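Local coordinates for capsid Protein (Unidentified, PDB 4DMI) that forms pentamers as a capsid protein of a phage identified from metagenomic sequences, at the interface of chains A and B. Residues are numbered along the deposited sequence; one frame, centred on the assembly and turned at random. Chains: chain A/B, Capsid Protein.

The interface of chains A and B. Residues chain A 92-94, 131, 156-157; chain B 96, 122-124.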
ATOM      1  N   SER A  92     -16.734  13.461 -10.328  1.00  5.76           N
ATOM      2  CA  SER A  92     -18.133  13.480  -9.899  1.00  5.39           C
ATOM      3  C   SER A  92     -18.900  12.353 -10.557  1.00  5.85           C
ATOM      4  O   SER A  92     -19.042  12.364 -11.772  1.00  7.25           O
ATOM      5  CB  SER A  92     -18.802  14.786 -10.325  1.00  8.49           C
ATOM      6  OG  SER A  92     -18.064  15.918  -9.901  1.00  8.29           O
ATOM      7  N   SER A  93     -19.415  11.392  -9.791  1.00  6.07           N
ATOM      8  CA  SER A  93     -20.155  10.302 -10.435  1.00  6.00           C
ATOM      9  C   SER A  93     -21.422  10.813 -11.099  1.00  6.39           C
ATOM     10  O   SER A  93     -22.076  11.735 -10.610  1.00  7.33           O
ATOM     11  CB  SER A  93     -20.510   9.172  -9.450  1.00  7.70           C
ATOM     12  OG  SER A  93     -21.679   9.458  -8.677  1.00  6.39           O
ATOM     13  N   ARG A  94     -21.742  10.221 -12.245  1.00  6.76           N
ATOM     14  CA  ARG A  94     -23.037  10.417 -12.871  1.00  7.26           C
ATOM     15  C   ARG A  94     -23.607   9.084 -13.346  1.00  9.20           C
ATOM     16  O   ARG A  94     -22.904   8.062 -13.388  1.00  8.17           O
ATOM     17  CB  ARG A  94     -22.918  11.360 -14.068  1.00  7.63           C
ATOM     18  CG  ARG A  94     -22.466  12.778 -13.697  1.00  7.31           C
ATOM     19  CD  ARG A  94     -23.549  13.600 -12.970  1.00  8.91           C
ATOM     20  NE  ARG A  94     -24.715  13.829 -13.823  1.00  9.44           N
ATOM     21  CZ  ARG A  94     -25.344  14.991 -13.966  1.00 10.24           C
ATOM     22  NH1 ARG A  94     -24.925  16.061 -13.314  1.00 14.97           N
ATOM     23  NH2 ARG A  94     -26.392  15.081 -14.778  1.00 13.29           N
ATOM     24  N   SER A 131     -25.043  11.148  -6.180  1.00  6.49           N
ATOM     25  CA  SER A 131     -23.690  11.105  -6.712  1.00  5.67           C
ATOM     26  C   SER A 131     -22.659  10.956  -5.593  1.00  6.91           C
ATOM     27  O   SER A 131     -22.847  11.462  -4.482  1.00  8.34           O
ATOM     28  CB  SER A 131     -23.447  12.383  -7.550  1.00  5.72           C
ATOM     29  OG  SER A 131     -22.090  12.534  -7.940  1.00  5.96           O
ATOM     30  N   GLU A 156     -21.656  20.972 -14.427  1.00 11.15           N
ATOM     31  CA  GLU A 156     -22.121  20.235 -13.249  1.00 11.25           C
ATOM     32  C   GLU A 156     -21.186  19.148 -12.732  1.00 11.13           C
ATOM     33  O   GLU A 156     -21.480  18.557 -11.690  1.00  9.89           O
ATOM     34  CB  GLU A 156     -23.486  19.601 -13.511  1.00 12.64           C
ATOM     35  CG  GLU A 156     -24.585  20.609 -13.802  1.00 16.20           C
ATOM     36  CD  GLU A 156     -25.907  19.953 -14.131  1.00 30.80           C
ATOM     37  OE1 GLU A 156     -25.953  18.707 -14.196  1.00 27.13           O
ATOM     38  OE2 GLU A 156     -26.900  20.685 -14.329  1.00 33.75           O
ATOM     39  N   VAL A 157     -20.085  18.877 -13.430  1.00  7.29           N
ATOM     40  CA  VAL A 157     -19.168  17.808 -12.981  1.00  8.39           C
ATOM     41  C   VAL A 157     -17.722  18.274 -12.926  1.00  9.94           C
ATOM     42  O   VAL A 157     -17.291  19.116 -13.720  1.00  8.87           O
ATOM     43  CB  VAL A 157     -19.259  16.515 -13.850  1.00  6.93           C
ATOM     44  CG1 VAL A 157     -20.633  15.863 -13.712  1.00  6.76           C
ATOM     45  CG2 VAL A 157     -18.939  16.822 -15.335  1.00  9.87           C
TER
ATOM     46  N   GLU B  96     -20.586  19.807  -6.002  1.00  9.00           N
ATOM     47  CA  GLU B  96     -19.464  20.493  -6.647  1.00  8.49           C
ATOM     48  C   GLU B  96     -19.718  21.992  -6.803  1.00 12.33           C
ATOM     49  O   GLU B  96     -18.793  22.753  -7.095  1.00 17.86           O
ATOM     50  CB  GLU B  96     -19.136  19.842  -7.998  1.00 11.83           C
ATOM     51  CG  GLU B  96     -20.273  19.879  -9.010  1.00 14.65           C
ATOM     52  CD  GLU B  96     -20.328  21.174  -9.796  1.00 17.07           C
ATOM     53  OE1 GLU B  96     -21.438  21.690 -10.018  1.00 14.61           O
ATOM     54  OE2 GLU B  96     -19.258  21.664 -10.205  1.00 25.60           O
ATOM     55  N   SER B 122     -22.245  15.409  -7.793  1.00  7.55           N
ATOM     56  CA  SER B 122     -23.078  16.014  -8.821  1.00  8.25           C
ATOM     57  C   SER B 122     -24.419  15.310  -8.893  1.00  8.69           C
ATOM     58  O   SER B 122     -24.633  14.466  -9.769  1.00  8.93           O
ATOM     59  CB  SER B 122     -22.372  15.916 -10.174  1.00  8.81           C
ATOM     60  OG  SER B 122     -23.074  16.605 -11.193  1.00 10.69           O
ATOM     61  N   PRO B 123     -25.326  15.643  -7.970  1.00 10.02           N
ATOM     62  CA  PRO B 123     -26.646  15.007  -7.981  1.00 10.02           C
ATOM     63  C   PRO B 123     -27.457  15.469  -9.186  1.00 11.37           C
ATOM     64  O   PRO B 123     -27.214  16.551  -9.715  1.00 12.85           O
ATOM     65  CB  PRO B 123     -27.283  15.507  -6.681  1.00 11.93           C
ATOM     66  CG  PRO B 123     -26.631  16.836  -6.431  1.00 12.61           C
ATOM     67  CD  PRO B 123     -25.195  16.638  -6.887  1.00 11.00           C
ATOM     68  N   ASP B 124     -28.398  14.643  -9.623  1.00 11.64           N
ATOM     69  CA  ASP B 124     -29.292  15.016 -10.703  1.00 13.52           C
ATOM     70  C   ASP B 124     -30.719  14.673 -10.316  1.00 15.15           C
ATOM     71  O   ASP B 124     -30.973  13.605  -9.754  1.00 14.00           O
ATOM     72  CB  ASP B 124     -28.909  14.281 -11.985  1.00 12.61           C
ATOM     73  CG  ASP B 124     -29.736  14.723 -13.175  1.00 19.30           C
ATOM     74  OD1 ASP B 124     -29.916  15.953 -13.361  1.00 23.00           O
ATOM     75  OD2 ASP B 124     -30.212  13.840 -13.921  1.00 21.37           O
TER
HETATM   76  O   HOH W   1     -28.093  17.662 -13.033  1.00 44.85           O
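The guanidinium of A:Arg94 presents one face to B:Asp124, whose CB lies 3.8 Å above the plane near its rim, and takes two oxygens at its edge, A:Glu156 OE1 and B:Ser122 OG. Both edge partners are held by NH1, whose two N-H groups lie in the guanidinium plane, suiting arginine to join a carboxylate of its own chain to a hydroxyl of the neighbour. A:Glu156 OE1 receives its bond on the anti lone pair, and B:Ser122 OG sits 2.9 Å from A:Arg94 NH1; together they restrain the turn of the guanidinium. The bend at chi2 lays CD against this serine, and that at chi3 turns the NH1 edge towards its hydroxyl. Small enough to fit between the subunits, serine can accept and donate at once: B:Ser122 OG also donates to the backbone A:Glu156 O, 2.6 Å away, from well above the carbonyl plane. Chi1 of -174° carries OG away from its own backbone N. That B:Ser122 N donates nearly straight (172°) to A:Ser131 OG, 2.9 Å off, which in turn donates to A:Ser93 O. The B:Asp124 carboxylate, 20° from parallel, stands above the guanidinium plane beyond its rim, B:Asp124 OD1 3.9 Å from A:Arg94 NH2, a long charge pairing. The arginine may ease the like charges of the acids, as may a water 2.7 Å from A:Glu156 OE1 and 2.5 Å from B:Asp124 OD1.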